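Local coordinates for uncharacterized protein (Corynebacterium diphtheriae NCTC 13129, PDB 3B4Q), which is of unknown function but forms a compact all-helical domain related to the C-terminal region of resuscitation-promoting factor Rpf1, at residues A23-A28 / D45-A50; E41-A46 / T75-F80. All coordinates share one frame; numbering follows the deposited sequence.

Contact 1. Residues A23-A28 / D45-A50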
loop_
_atom_site.group_PDB
_atom_site.type_symbol
_atom_site.label_atom_id
_atom_site.label_comp_id
_atom_site.label_asym_id
_atom_site.label_seq_id
_atom_site.Cartn_x
_atom_site.Cartn_y
_atom_site.Cartn_z
ATOM N N ALA A 23 -7.536 5.482 0.907
ATOM C CA ALA A 23 -7.118 6.861 0.744
ATOM C C ALA A 23 -5.635 6.961 0.364
ATOM O O ALA A 23 -5.262 7.693 -0.575
ATOM C CB ALA A 23 -7.347 7.632 2.032
ATOM N N ALA A 24 -4.792 6.219 1.082
ATOM C CA ALA A 24 -3.343 6.322 0.825
ATOM C C ALA A 24 -3.047 5.818 -0.595
ATOM O O ALA A 24 -2.274 6.441 -1.354
ATOM C CB ALA A 24 -2.557 5.514 1.880
ATOM N N VAL A 25 -3.706 4.724 -0.982
ATOM C CA VAL A 25 -3.477 4.159 -2.322
ATOM C C VAL A 25 -4.049 5.074 -3.439
ATOM O O VAL A 25 -3.394 5.295 -4.472
ATOM C CB VAL A 25 -4.024 2.712 -2.379
ATOM C CG1 VAL A 25 -4.022 2.192 -3.799
ATOM C CG2 VAL A 25 -3.212 1.827 -1.417
ATOM N N ALA A 26 -5.232 5.628 -3.198
ATOM C CA ALA A 26 -5.841 6.544 -4.186
ATOM C C ALA A 26 -4.913 7.745 -4.471
ATOM O O ALA A 26 -4.742 8.149 -5.631
ATOM C CB ALA A 26 -7.179 7.073 -3.684
ATOM N N GLY A 27 -4.390 8.348 -3.395
ATOM C CA GLY A 27 -3.509 9.519 -3.547
ATOM C C GLY A 27 -2.279 9.163 -4.366
ATOM O O GLY A 27 -1.846 9.931 -5.235
ATOM N N ALA A 28 -1.681 7.999 -4.074
ATOM C CA ALA A 28 -0.486 7.580 -4.813
ATOM C C ALA A 28 -0.813 7.341 -6.279
ATOM O O ALA A 28 -0.065 7.751 -7.158
ATOM C CB ALA A 28 0.099 6.268 -4.172
ATOM N N ASP A 45 4.870 2.495 -1.372
ATOM C CA ASP A 45 5.456 3.493 -0.436
ATOM C C ASP A 45 4.370 4.201 0.415
ATOM O O ASP A 45 4.535 4.380 1.630
ATOM C CB ASP A 45 6.260 4.529 -1.192
ATOM C CG ASP A 45 7.562 3.968 -1.803
ATOM O OD1 ASP A 45 7.977 2.825 -1.458
ATOM O OD2 ASP A 45 8.186 4.706 -2.634
ATOM N N ALA A 46 3.290 4.639 -0.235
ATOM C CA ALA A 46 2.199 5.360 0.455
ATOM C C ALA A 46 1.536 4.456 1.506
ATOM O O ALA A 46 1.261 4.893 2.639
ATOM C CB ALA A 46 1.176 5.864 -0.548
ATOM N N LEU A 47 1.296 3.187 1.164
ATOM C CA LEU A 47 0.640 2.309 2.112
ATOM C C LEU A 47 1.600 1.943 3.272
ATOM O O LEU A 47 1.204 1.914 4.456
ATOM C CB LEU A 47 0.130 1.063 1.394
ATOM C CG LEU A 47 -0.616 0.019 2.247
ATOM C CD1 LEU A 47 -1.689 0.743 3.126
ATOM C CD2 LEU A 47 -1.184 -1.028 1.368
ATOM N N TYR A 48 2.865 1.683 2.950
ATOM C CA TYR A 48 3.821 1.419 4.000
ATOM C C TYR A 48 3.864 2.630 4.955
ATOM O O TYR A 48 3.853 2.499 6.189
ATOM C CB TYR A 48 5.193 1.147 3.394
ATOM C CG TYR A 48 6.263 0.831 4.419
ATOM C CD1 TYR A 48 6.088 -0.230 5.294
ATOM C CD2 TYR A 48 7.424 1.576 4.505
ATOM C CE1 TYR A 48 7.031 -0.570 6.238
ATOM C CE2 TYR A 48 8.403 1.242 5.466
ATOM C CZ TYR A 48 8.167 0.167 6.322
ATOM O OH TYR A 48 9.064 -0.216 7.285
ATOM N N ASN A 49 3.875 3.830 4.384
ATOM C CA ASN A 49 3.923 4.982 5.254
ATOM C C ASN A 49 2.673 5.096 6.104
ATOM O O ASN A 49 2.781 5.423 7.285
ATOM C CB ASN A 49 4.154 6.270 4.471
ATOM C CG ASN A 49 4.455 7.437 5.390
ATOM O OD1 ASN A 49 5.439 7.428 6.135
ATOM N ND2 ASN A 49 3.577 8.428 5.370
ATOM N N ALA A 50 1.503 4.780 5.532
ATOM C CA ALA A 50 0.249 4.867 6.286
ATOM C C ALA A 50 0.267 3.925 7.493
ATOM O O ALA A 50 -0.215 4.259 8.582
ATOM C CB ALA A 50 -0.953 4.514 5.379
#

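Contact 2. Residues E41-A46 / T75-F80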
loop_
_atom_site.group_PDB
_atom_site.type_symbol
_atom_site.label_atom_id
_atom_site.label_comp_id
_atom_site.label_asym_id
_atom_site.label_seq_id
_atom_site.Cartn_x
_atom_site.Cartn_y
_atom_site.Cartn_z
ATOM N N GLU A 41 4.934 1.199 -7.337
ATOM C CA GLU A 41 5.972 1.550 -6.384
ATOM C C GLU A 41 5.486 2.688 -5.452
ATOM O O GLU A 41 5.708 2.655 -4.227
ATOM C CB GLU A 41 7.233 1.971 -7.127
ATOM C CG GLU A 41 8.307 2.466 -6.247
ATOM C CD GLU A 41 9.615 2.655 -6.999
ATOM O OE1 GLU A 41 9.805 1.999 -8.059
ATOM O OE2 GLU A 41 10.456 3.449 -6.513
ATOM N N LEU A 42 4.847 3.707 -6.043
ATOM C CA LEU A 42 4.341 4.798 -5.233
ATOM C C LEU A 42 3.252 4.320 -4.258
ATOM O O LEU A 42 3.189 4.738 -3.093
ATOM C CB LEU A 42 3.812 5.942 -6.115
ATOM C CG LEU A 42 4.549 7.287 -6.215
ATOM C CD1 LEU A 42 3.499 8.322 -6.489
ATOM C CD2 LEU A 42 5.254 7.665 -4.912
ATOM N N ALA A 43 2.376 3.444 -4.745
ATOM C CA ALA A 43 1.323 2.916 -3.875
ATOM C C ALA A 43 1.880 2.062 -2.719
ATOM O O ALA A 43 1.397 2.137 -1.571
ATOM C CB ALA A 43 0.301 2.123 -4.693
ATOM N N VAL A 44 2.873 1.229 -2.998
ATOM C CA VAL A 44 3.545 0.494 -1.922
ATOM C C VAL A 44 4.138 1.480 -0.893
ATOM O O VAL A 44 3.921 1.341 0.321
ATOM C CB VAL A 44 4.650 -0.468 -2.480
ATOM C CG1 VAL A 44 5.548 -0.990 -1.324
ATOM C CG2 VAL A 44 3.999 -1.608 -3.311
ATOM N N ASP A 45 4.870 2.495 -1.372
ATOM C CA ASP A 45 5.456 3.493 -0.436
ATOM C C ASP A 45 4.370 4.201 0.415
ATOM O O ASP A 45 4.535 4.380 1.630
ATOM C CB ASP A 45 6.260 4.529 -1.192
ATOM C CG ASP A 45 7.562 3.968 -1.803
ATOM O OD1 ASP A 45 7.977 2.825 -1.458
ATOM O OD2 ASP A 45 8.186 4.706 -2.634
ATOM N N ALA A 46 3.290 4.639 -0.235
ATOM C CA ALA A 46 2.199 5.360 0.455
ATOM C C ALA A 46 1.536 4.456 1.506
ATOM O O ALA A 46 1.261 4.893 2.639
ATOM C CB ALA A 46 1.176 5.864 -0.548
ATOM N N THR A 75 8.087 -3.223 -5.544
ATOM C CA THR A 75 7.524 -2.822 -6.848
ATOM C C THR A 75 6.276 -3.618 -7.167
ATOM O O THR A 75 5.685 -3.484 -8.245
ATOM C CB THR A 75 8.546 -2.984 -8.030
ATOM O OG1 THR A 75 8.707 -4.373 -8.317
ATOM C CG2 THR A 75 9.879 -2.398 -7.683
ATOM N N ASN A 76 5.863 -4.454 -6.216
ATOM C CA ASN A 76 4.804 -5.396 -6.464
ATOM C C ASN A 76 3.643 -5.108 -5.502
ATOM O O ASN A 76 3.635 -5.583 -4.352
ATOM C CB ASN A 76 5.349 -6.830 -6.275
ATOM C CG ASN A 76 4.283 -7.900 -6.394
ATOM O OD1 ASN A 76 3.089 -7.645 -6.704
ATOM N ND2 ASN A 76 4.714 -9.152 -6.117
ATOM N N PHE A 77 2.692 -4.290 -5.968
ATOM C CA PHE A 77 1.635 -3.832 -5.052
ATOM C C PHE A 77 0.782 -4.986 -4.497
ATOM O O PHE A 77 0.544 -5.090 -3.277
ATOM C CB PHE A 77 0.747 -2.712 -5.594
ATOM C CG PHE A 77 -0.189 -2.211 -4.545
ATOM C CD1 PHE A 77 0.262 -1.304 -3.565
ATOM C CD2 PHE A 77 -1.469 -2.749 -4.426
ATOM C CE1 PHE A 77 -0.578 -0.898 -2.561
ATOM C CE2 PHE A 77 -2.326 -2.349 -3.406
ATOM C CZ PHE A 77 -1.875 -1.420 -2.469
ATOM N N ASN A 78 0.297 -5.837 -5.390
ATOM C CA ASN A 78 -0.554 -6.947 -4.930
ATOM C C ASN A 78 0.223 -7.801 -3.932
ATOM O O ASN A 78 -0.317 -8.185 -2.895
ATOM C CB ASN A 78 -0.997 -7.815 -6.125
ATOM C CG ASN A 78 -1.883 -8.939 -5.689
ATOM O OD1 ASN A 78 -1.438 -10.097 -5.564
ATOM N ND2 ASN A 78 -3.100 -8.612 -5.348
ATOM N N GLY A 79 1.506 -8.063 -4.217
ATOM C CA GLY A 79 2.299 -8.898 -3.313
ATOM C C GLY A 79 2.467 -8.235 -1.958
ATOM O O GLY A 79 2.362 -8.890 -0.898
ATOM N N PHE A 80 2.717 -6.925 -1.977
ATOM C CA PHE A 80 2.916 -6.189 -0.719
ATOM C C PHE A 80 1.645 -6.180 0.123
ATOM O O PHE A 80 1.677 -6.435 1.334
ATOM C CB PHE A 80 3.331 -4.751 -1.043
ATOM C CG PHE A 80 3.412 -3.856 0.174
ATOM C CD1 PHE A 80 4.454 -3.975 1.080
ATOM C CD2 PHE A 80 2.402 -2.906 0.427
ATOM C CE1 PHE A 80 4.527 -3.164 2.215
ATOM C CE2 PHE A 80 2.477 -2.093 1.564
ATOM C CZ PHE A 80 3.559 -2.227 2.459
#

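Contact 1. Residues A23-A28 / D45-A50
The carbonyl oxygen Ala24 O meets two groups at once: Ala28 N donates its helical hydrogen bond to it, and the methyl of Ala46 from the facing helix comes within 3.6 Å (Ala24 O to Ala46 CB). Ala46 CB is set against one full turn of the 23-28 helix: it also meets Ala28 CB at 3.8 Å, with Ala24 CB farther off. The fit is roughly reciprocal, because Ala24 CB in turn touches Ala46 O at 3.9 Å and Ala50 CB at 4.0 Å, again one turn apart. With methyls as the only side-chain groups along this line, the axes of segments 23-28 and 45-50 approach to 8.4 Å. Beside it stand larger side chains: Val25 CG2 lies 4.4 Å from Leu47 CB, a looser touch. Both extend the contact into the interior, where they also touch Phe77 of helix 77-83, and Val25 reaches Pro10 and Arg11 of helix 10-13. These two segments run at 149° to each other, close to antiparallel, and only a short turn separates helix 19-35 from helix 39-56, so the arrangement is an alpha-helical hairpin with a small-residue, alanine-lined interface.

Contact 2. Residues E41-A46 / T75-F80
Val44 lays its CG1 methyl over one face of the Phe80 ring, with Val44 CG1 3.9 Å from the ring centroid and 13° off the normal, a well-centred CH-pi contact. The contact joins helix 39-56 to the first turn of helix 77-83, which starts at an asparagine N-cap. CG1 of Val44 is anti to the backbone N (chi1 168°), while Val44 CG2, beside that N, turns to Phe77 and touches Phe77 CA at 3.7 Å and Phe77 CD1 at 3.8 Å. One isopropyl group therefore spreads between two phenylalanines of the same helix. Phe77 also bears on the valine's own backbone: Val44 N lies at the ring's edge, near its plane, 3.7 Å from Phe77 CD1. The methyl of Ala43 comes to the same ring atom obliquely, with Ala43 CB 3.6 Å from Phe77 CD1. Further along, Phe80 CE2 rests 3.9 Å from Val44 O. Toward the outside the contact thins to a loose touch of Glu41 against Thr75. Glu40, just before the segment, accepts a hydrogen bond from Phe77 N through OE2, tying the start of helix 77-83 to helix 39-56. The cap itself is a fairly straight bond from Gly79 N to Asn76 OD1, 3.0 Å long, with the donor 66° out of the side-chain carbonyl plane.

How the contacts relate
Both contacts use helix 39-56, and they share Asp45 and Ala46, although Ala46 packs only in contact 1 and Asp45 in neither. Contact 1 sets the helix against its predecessor, 19-35, mainly through alanine methyls and backbone oxygens, with Val25 and Leu47 beside them; contact 2 sets it against helix 77-83 mainly through two aromatic rings around Val44, with Ala43 against one of them, burying more surface (309 against 197 Å²). Each is partly buried. They merge where Val25 CG2 touches Phe77 CZ at 3.7 Å and Leu47 CG touches Phe80 CE2 at 3.8 Å, and Ala28 CB of contact 1 lies 3.6 Å from Ala43 CA of contact 2. Contact 2 alone runs out to exposed residues, Thr75 and Asn76.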